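Local coordinates for protein cellulase (Uncultured bacterium, PDB 3WX5) that probably hydrolyses internal beta-1,4-glucosidic bonds of cellulose, as a glycoside hydrolase family 12 endoglucanase, at residues M143-W148 / G222-E227. Numbering follows the deposited sequence.
Sequences MIWLNW and GFELWE
The indoles of Trp145 and Trp226 approach from opposite directions and meet at the far corners of their six-membered rings, with CH2 of Trp145 3.9 Å from CH2 of Trp226. Met143 CB lies in the plane of the Trp145 ring, at its edge, while the Glu224 carboxylate stands steeply to that ring, the planes 77° apart, and brings OE1 to 3.7 Å from Trp145 CZ2. On the pyrrole side, Trp145 NE1 makes a weak hydrogen bond to Met143 SD (3.5 Å, 162° at the hydrogen). Strands 140-149 and 215-225 are not direct neighbours; both pair antiparallel with strand 117-127, so these side chains meet across that middle strand, in a sheet of the beta-jelly-roll fold of family 12 hydrolases. From the middle strand, Asn119 ND2 donates a hydrogen bond to Glu224 OE1. A bend in the Met143 chain (chi3 76°) turns its methyl over the carboxylate, CE lying 3.5 Å from Glu224 CD. An alanine in place of Glu224 would probably leave Asn119 without this acceptor and open a gap beside the Met143 methyl and the Trp145 ring. Beyond the two segments, Val73 and Val152 pack against Trp226, and Tyr76 against Glu224.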
ATOM      1  N   MET A 143       1.980  -5.930  -3.727  1.00  9.55           N
ATOM      2  CA  MET A 143       0.727  -5.614  -3.062  1.00  9.65           C
ATOM      3  C   MET A 143       0.268  -6.791  -2.192  1.00 11.29           C
ATOM      4  O   MET A 143       0.473  -7.955  -2.545  1.00 10.71           O
ATOM      5  CB  MET A 143      -0.379  -5.305  -4.082  1.00 10.88           C
ATOM      6  CG  MET A 143      -0.056  -4.213  -5.098  1.00 10.72           C
ATOM      7  SD  MET A 143      -1.593  -3.415  -5.699  1.00 12.05           S
ATOM      8  CE  MET A 143      -2.060  -2.334  -4.314  1.00  9.78           C
ATOM      9  N   ILE A 144      -0.508  -6.468  -1.162  1.00  9.71           N
ATOM     10  CA  ILE A 144      -1.111  -7.492  -0.309  1.00 10.07           C
ATOM     11  C   ILE A 144      -2.544  -7.081  -0.091  1.00  9.66           C
ATOM     12  O   ILE A 144      -2.797  -6.091   0.600  1.00 11.71           O
ATOM     13  CB  ILE A 144      -0.421  -7.588   1.047  1.00  9.28           C
ATOM     14  CG1 ILE A 144       1.062  -7.935   0.848  1.00  8.73           C
ATOM     15  CG2 ILE A 144      -1.096  -8.698   1.885  1.00 11.96           C
ATOM     16  CD1 ILE A 144       1.925  -7.816   2.109  1.00  9.06           C
ATOM     17  N   TRP A 145      -3.465  -7.787  -0.752  1.00  7.79           N
ATOM     18  CA  TRP A 145      -4.876  -7.397  -0.761  1.00 10.52           C
ATOM     19  C   TRP A 145      -5.581  -8.132   0.383  1.00 11.27           C
ATOM     20  O   TRP A 145      -5.569  -9.359   0.434  1.00 11.40           O
ATOM     21  CB  TRP A 145      -5.549  -7.811  -2.082  1.00 10.01           C
ATOM     22  CG  TRP A 145      -5.124  -7.037  -3.336  1.00  9.05           C
ATOM     23  CD1 TRP A 145      -3.900  -6.452  -3.589  1.00 12.51           C
ATOM     24  CD2 TRP A 145      -5.935  -6.793  -4.497  1.00  9.24           C
ATOM     25  NE1 TRP A 145      -3.928  -5.828  -4.831  1.00 11.65           N
ATOM     26  CE2 TRP A 145      -5.146  -6.067  -5.422  1.00 12.26           C
ATOM     27  CE3 TRP A 145      -7.243  -7.167  -4.864  1.00 13.96           C
ATOM     28  CZ2 TRP A 145      -5.650  -5.625  -6.652  1.00  8.24           C
ATOM     29  CZ3 TRP A 145      -7.737  -6.769  -6.122  1.00  9.98           C
ATOM     30  CH2 TRP A 145      -6.931  -6.023  -7.005  1.00  9.61           C
ATOM     31  N   LEU A 146      -6.205  -7.373   1.279  1.00 11.61           N
ATOM     32  CA  LEU A 146      -6.830  -7.930   2.482  1.00 11.09           C
ATOM     33  C   LEU A 146      -8.348  -7.985   2.386  1.00 12.09           C
ATOM     34  O   LEU A 146      -8.995  -8.826   3.024  1.00 12.18           O
ATOM     35  CB  LEU A 146      -6.441  -7.099   3.713  1.00 13.22           C
ATOM     36  CG  LEU A 146      -4.927  -7.025   3.944  1.00 12.81           C
ATOM     37  CD1 LEU A 146      -4.645  -6.050   5.064  1.00 15.16           C
ATOM     38  CD2 LEU A 146      -4.340  -8.433   4.261  1.00 12.71           C
ATOM     39  N   ASN A 147      -8.919  -7.094   1.579  1.00 12.02           N
ATOM     40  CA  ASN A 147     -10.377  -6.960   1.498  1.00 12.48           C
ATOM     41  C   ASN A 147     -10.706  -6.143   0.227  1.00 11.92           C
ATOM     42  O   ASN A 147      -9.817  -5.572  -0.401  1.00 11.53           O
ATOM     43  CB  ASN A 147     -10.911  -6.259   2.777  1.00 12.45           C
ATOM     44  CG  ASN A 147     -12.306  -6.729   3.180  1.00 15.82           C
ATOM     45  OD1 ASN A 147     -12.620  -6.910   4.385  1.00 18.38           O
ATOM     46  ND2 ASN A 147     -13.163  -6.908   2.192  1.00  9.55           N
ATOM     47  N   TRP A 148     -11.940  -6.222  -0.239  1.00 13.29           N
ATOM     48  CA  TRP A 148     -12.304  -5.620  -1.535  1.00 10.79           C
ATOM     49  C   TRP A 148     -13.804  -5.760  -1.746  1.00 13.99           C
ATOM     50  O   TRP A 148     -14.479  -6.457  -0.992  1.00 11.38           O
ATOM     51  CB  TRP A 148     -11.572  -6.330  -2.689  1.00 11.46           C
ATOM     52  CG  TRP A 148     -11.948  -7.787  -2.796  1.00  8.39           C
ATOM     53  CD1 TRP A 148     -13.046  -8.319  -3.442  1.00 14.25           C
ATOM     54  CD2 TRP A 148     -11.241  -8.892  -2.232  1.00 12.30           C
ATOM     55  NE1 TRP A 148     -13.054  -9.690  -3.314  1.00 11.14           N
ATOM     56  CE2 TRP A 148     -11.973 -10.065  -2.550  1.00 13.68           C
ATOM     57  CE3 TRP A 148     -10.085  -9.003  -1.446  1.00 11.86           C
ATOM     58  CZ2 TRP A 148     -11.591 -11.325  -2.099  1.00 15.27           C
ATOM     59  CZ3 TRP A 148      -9.714 -10.258  -0.980  1.00 16.37           C
ATOM     60  CH2 TRP A 148     -10.481 -11.405  -1.302  1.00 11.61           C
ATOM     61  N   GLY A 222      -3.531   1.216   2.095  1.00  9.05           N
ATOM     62  CA  GLY A 222      -4.620   2.143   1.738  1.00  8.13           C
ATOM     63  C   GLY A 222      -5.650   1.412   0.925  1.00 11.55           C
ATOM     64  O   GLY A 222      -5.739   0.187   1.017  1.00 12.03           O
ATOM     65  N   PHE A 223      -6.365   2.137   0.064  1.00 10.16           N
ATOM     66  CA  PHE A 223      -7.483   1.540  -0.670  1.00 11.16           C
ATOM     67  C   PHE A 223      -7.290   1.904  -2.131  1.00 12.25           C
ATOM     68  O   PHE A 223      -7.259   3.091  -2.470  1.00 11.47           O
ATOM     69  CB  PHE A 223      -8.808   2.132  -0.177  1.00 10.82           C
ATOM     70  CG  PHE A 223      -9.018   1.983   1.318  1.00 10.85           C
ATOM     71  CD1 PHE A 223      -9.467   0.774   1.837  1.00 10.49           C
ATOM     72  CD2 PHE A 223      -8.684   3.018   2.200  1.00 14.59           C
ATOM     73  CE1 PHE A 223      -9.641   0.604   3.210  1.00 12.45           C
ATOM     74  CE2 PHE A 223      -8.827   2.848   3.597  1.00 12.31           C
ATOM     75  CZ  PHE A 223      -9.328   1.649   4.090  1.00 10.85           C
ATOM     76  N   GLU A 224      -7.198   0.916  -3.016  1.00  9.05           N
ATOM     77  CA  GLU A 224      -7.306   1.273  -4.426  1.00  9.50           C
ATOM     78  C   GLU A 224      -8.778   1.480  -4.750  1.00 11.20           C
ATOM     79  O   GLU A 224      -9.613   0.602  -4.501  1.00  9.48           O
ATOM     80  CB  GLU A 224      -6.682   0.216  -5.343  1.00 11.29           C
ATOM     81  CG  GLU A 224      -5.169   0.037  -5.150  1.00 12.91           C
ATOM     82  CD  GLU A 224      -4.539  -0.808  -6.254  1.00 16.77           C
ATOM     83  OE1 GLU A 224      -4.873  -2.008  -6.378  1.00 13.32           O
ATOM     84  OE2 GLU A 224      -3.746  -0.256  -7.040  1.00 15.47           O
ATOM     85  N   LEU A 225      -9.098   2.614  -5.361  1.00  9.04           N
ATOM     86  CA  LEU A 225     -10.497   2.924  -5.647  1.00 10.49           C
ATOM     87  C   LEU A 225     -10.727   2.896  -7.162  1.00 11.36           C
ATOM     88  O   LEU A 225     -10.029   3.576  -7.902  1.00 10.85           O
ATOM     89  CB  LEU A 225     -10.840   4.305  -5.093  1.00 10.42           C
ATOM     90  CG  LEU A 225     -10.596   4.445  -3.592  1.00 14.49           C
ATOM     91  CD1 LEU A 225     -10.958   5.839  -3.145  1.00 11.13           C
ATOM     92  CD2 LEU A 225     -11.364   3.356  -2.808  1.00 14.43           C
ATOM     93  N   TRP A 226     -11.675   2.071  -7.623  1.00  9.88           N
ATOM     94  CA  TRP A 226     -12.129   2.156  -9.004  1.00  9.64           C
ATOM     95  C   TRP A 226     -13.444   2.957  -9.092  1.00 12.33           C
ATOM     96  O   TRP A 226     -13.667   3.707 -10.040  1.00 11.92           O
ATOM     97  CB  TRP A 226     -12.360   0.770  -9.593  1.00 10.64           C
ATOM     98  CG  TRP A 226     -11.099  -0.044  -9.872  1.00  9.03           C
ATOM     99  CD1 TRP A 226     -10.538  -0.294 -11.096  1.00  8.83           C
ATOM    100  CD2 TRP A 226     -10.389  -0.856  -8.932  1.00  7.81           C
ATOM    101  NE1 TRP A 226      -9.489  -1.183 -10.965  1.00  9.63           N
ATOM    102  CE2 TRP A 226      -9.400  -1.563  -9.648  1.00  9.15           C
ATOM    103  CE3 TRP A 226     -10.464  -1.020  -7.540  1.00  8.73           C
ATOM    104  CZ2 TRP A 226      -8.482  -2.408  -9.024  1.00 10.18           C
ATOM    105  CZ3 TRP A 226      -9.553  -1.887  -6.925  1.00  8.69           C
ATOM    106  CH2 TRP A 226      -8.599  -2.588  -7.679  1.00 12.25           C
ATOM    107  N   GLU A 227     -14.325   2.756  -8.105  1.00 10.99           N
ATOM    108  CA  GLU A 227     -15.660   3.356  -8.139  1.00 14.67           C
ATOM    109  C   GLU A 227     -16.035   3.670  -6.699  1.00 14.24           C
ATOM    110  O   GLU A 227     -15.965   2.793  -5.842  1.00 12.66           O
ATOM    111  CB  GLU A 227     -16.647   2.352  -8.736  1.00 14.38           C
ATOM    112  CG  GLU A 227     -17.866   2.936  -9.425  1.00 27.19           C
ATOM    113  CD  GLU A 227     -18.495   1.880 -10.349  1.00 35.77           C
ATOM    114  OE1 GLU A 227     -18.990   0.888  -9.807  1.00 32.28           O
ATOM    115  OE2 GLU A 227     -18.275   1.907 -11.587  1.00 41.20           O
TER